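Local structure of PspGI restriction endonuclease (3BM3) at a contact of chain A with DNA. The protein cleaves double-stranded DNA at a specific sequence as a type II restriction endonuclease and flips bases out of the helix when it binds its substrate. Numbering follows the deposited sequence.

A contact of chain A with DNA. Residues 97, 101, 105, 160-161. With nucleotides of chain B.
Phe97 lays one face of its ring over the carbonyl O2 of DC5 in chain B, on the minor-groove side of this paired cytosine. This is the DNA-binding cleft of a restriction enzyme of the EcoRII C-terminal family, and the backbone between DC4 and DC5 runs between helix 85-115 and the end of strand 155-160. The O2 of DC5 sits toward the rim of the Phe97 ring, 3.2 Å from CG. Phe97 CD1 packs on the sugar at C1' of DC5, 3.4 Å away. With CG anti to its carbonyl carbon (chi1 -78°), the ring leans from the helix onto the nucleotide. An alanine here would probably leave O2 and the C1' side of the sugar without their aromatic cover and open a gap between helix and groove.

On the strand side, the backbone N of Arg161 donates a hydrogen bond to the phosphate oxygen OP1 of DC5 (2.7 Å), and Arg161 CB lies beside the same oxygen. On the helix side, Gly101 has no side chain to hold the sugars off: its CA comes within 3.7 Å of C5' of DC5.

Lys160, probably the lysine of the PD-(D/E)XK catalytic motif, passes its aliphatic stem alongside OP2 of DC5, then bends at the last torsion (chi4 -62°). This brings the amine NZ of Lys160 to 3.7 Å from OP2 of DC4, a long salt bridge. Two waters extend its grip: water 1 links NZ to OP2 of DC5, and water 3 links it to OP1 of DC4, so one amine serves two successive phosphates.

Farther along the helix, Glu105, which probably belongs to the active site, sets carboxylate oxygen OE2 next to C5' of DC4. Water 2 lies 3.0 Å from OE2 of Glu105 and bridges it to OP1 of DC5, also meeting the Gly101 carbonyl O.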
loop_
_atom_site.group_PDB
_atom_site.type_symbol
_atom_site.label_atom_id
_atom_site.label_comp_id
_atom_site.label_asym_id
_atom_site.label_seq_id
_atom_site.Cartn_x
_atom_site.Cartn_y
_atom_site.Cartn_z
ATOM N N PHE A 97 -11.152 -6.143 3.334
ATOM C CA PHE A 97 -9.780 -5.943 2.875
ATOM C C PHE A 97 -8.902 -7.016 3.507
ATOM O O PHE A 97 -8.209 -7.756 2.826
ATOM C CB PHE A 97 -9.312 -4.572 3.305
ATOM C CG PHE A 97 -9.843 -3.436 2.443
ATOM C CD1 PHE A 97 -9.828 -3.552 1.051
ATOM C CD2 PHE A 97 -10.247 -2.248 3.000
ATOM C CE1 PHE A 97 -10.217 -2.488 0.259
ATOM C CE2 PHE A 97 -10.663 -1.197 2.192
ATOM C CZ PHE A 97 -10.620 -1.324 0.841
ATOM N N GLY A 101 -7.442 -10.542 1.560
ATOM C CA GLY A 101 -6.007 -10.876 1.470
ATOM C C GLY A 101 -5.726 -12.210 2.105
ATOM O O GLY A 101 -5.043 -13.087 1.534
ATOM N N GLU A 105 -4.172 -15.927 0.535
ATOM C CA GLU A 105 -3.007 -16.543 1.111
ATOM C C GLU A 105 -3.337 -17.950 1.562
ATOM O O GLU A 105 -2.581 -18.886 1.321
ATOM C CB GLU A 105 -2.463 -15.670 2.237
ATOM C CG GLU A 105 -1.969 -14.345 1.615
ATOM C CD GLU A 105 -1.385 -13.283 2.545
ATOM O OE1 GLU A 105 -0.618 -13.637 3.471
ATOM O OE2 GLU A 105 -1.623 -12.074 2.255
ATOM N N LYS A 160 -0.157 -10.796 -3.264
ATOM C CA LYS A 160 -1.209 -9.780 -3.145
ATOM C C LYS A 160 -2.409 -10.147 -3.983
ATOM O O LYS A 160 -2.247 -10.804 -4.987
ATOM C CB LYS A 160 -0.697 -8.398 -3.550
ATOM C CG LYS A 160 0.347 -7.892 -2.600
ATOM C CD LYS A 160 0.728 -6.492 -2.869
ATOM C CE LYS A 160 1.923 -6.117 -2.021
ATOM N NZ LYS A 160 1.647 -6.201 -0.602
ATOM N N ARG A 161 -3.595 -9.735 -3.544
ATOM C CA ARG A 161 -4.807 -9.953 -4.306
ATOM C C ARG A 161 -4.820 -8.829 -5.338
ATOM O O ARG A 161 -4.055 -8.887 -6.315
ATOM C CB ARG A 161 -6.009 -9.998 -3.390
ATOM C CG ARG A 161 -7.296 -10.363 -4.063
ATOM C CD ARG A 161 -8.376 -10.440 -3.027
ATOM N NE ARG A 161 -9.671 -10.757 -3.606
ATOM C CZ ARG A 161 -10.457 -9.908 -4.269
ATOM N NH1 ARG A 161 -10.068 -8.664 -4.541
ATOM N NH2 ARG A 161 -11.623 -10.318 -4.748
ATOM P P DC B 4 0.984 -7.751 3.424
ATOM O OP1 DC B 4 1.498 -8.964 2.741
ATOM O OP2 DC B 4 1.517 -6.414 3.054
ATOM O "O5'" DC B 4 -0.594 -7.750 3.227
ATOM C "C5'" DC B 4 -1.349 -8.919 3.521
ATOM C "C4'" DC B 4 -2.805 -8.561 3.688
ATOM O "O4'" DC B 4 -2.989 -7.711 4.827
ATOM C "C3'" DC B 4 -3.360 -7.745 2.538
ATOM O "O3'" DC B 4 -3.672 -8.622 1.467
ATOM C "C2'" DC B 4 -4.602 -7.133 3.163
ATOM C "C1'" DC B 4 -4.176 -6.932 4.619
ATOM N N1 DC B 4 -3.860 -5.548 4.988
ATOM C C2 DC B 4 -4.819 -4.801 5.672
ATOM O O2 DC B 4 -5.930 -5.311 5.884
ATOM N N3 DC B 4 -4.513 -3.548 6.075
ATOM C C4 DC B 4 -3.309 -3.035 5.805
ATOM N N4 DC B 4 -3.034 -1.807 6.245
ATOM C C5 DC B 4 -2.327 -3.766 5.077
ATOM C C6 DC B 4 -2.643 -5.004 4.691
ATOM P P DC B 5 -3.567 -8.105 -0.041
ATOM O OP1 DC B 5 -3.935 -9.225 -0.923
ATOM O OP2 DC B 5 -2.270 -7.402 -0.223
ATOM O "O5'" DC B 5 -4.729 -7.022 -0.131
ATOM C "C5'" DC B 5 -6.072 -7.410 0.113
ATOM C "C4'" DC B 5 -6.960 -6.191 0.082
ATOM O "O4'" DC B 5 -6.524 -5.316 1.138
ATOM C "C3'" DC B 5 -6.854 -5.397 -1.219
ATOM O "O3'" DC B 5 -8.151 -5.189 -1.760
ATOM C "C2'" DC B 5 -6.224 -4.075 -0.822
ATOM C "C1'" DC B 5 -6.482 -3.983 0.667
ATOM N N1 DC B 5 -5.407 -3.290 1.381
ATOM C C2 DC B 5 -5.736 -2.276 2.276
ATOM O O2 DC B 5 -6.935 -2.054 2.509
ATOM N N3 DC B 5 -4.747 -1.572 2.873
ATOM C C4 DC B 5 -3.468 -1.873 2.616
ATOM N N4 DC B 5 -2.520 -1.135 3.196
ATOM C C5 DC B 5 -3.108 -2.940 1.746
ATOM C C6 DC B 5 -4.096 -3.615 1.155
HETATM O O HOH W 1 -0.913 -5.191 -0.189
HETATM O O HOH W 2 -3.200 -11.761 -0.226
HETATM O O HOH W 3 1.884 -8.846 0.217
#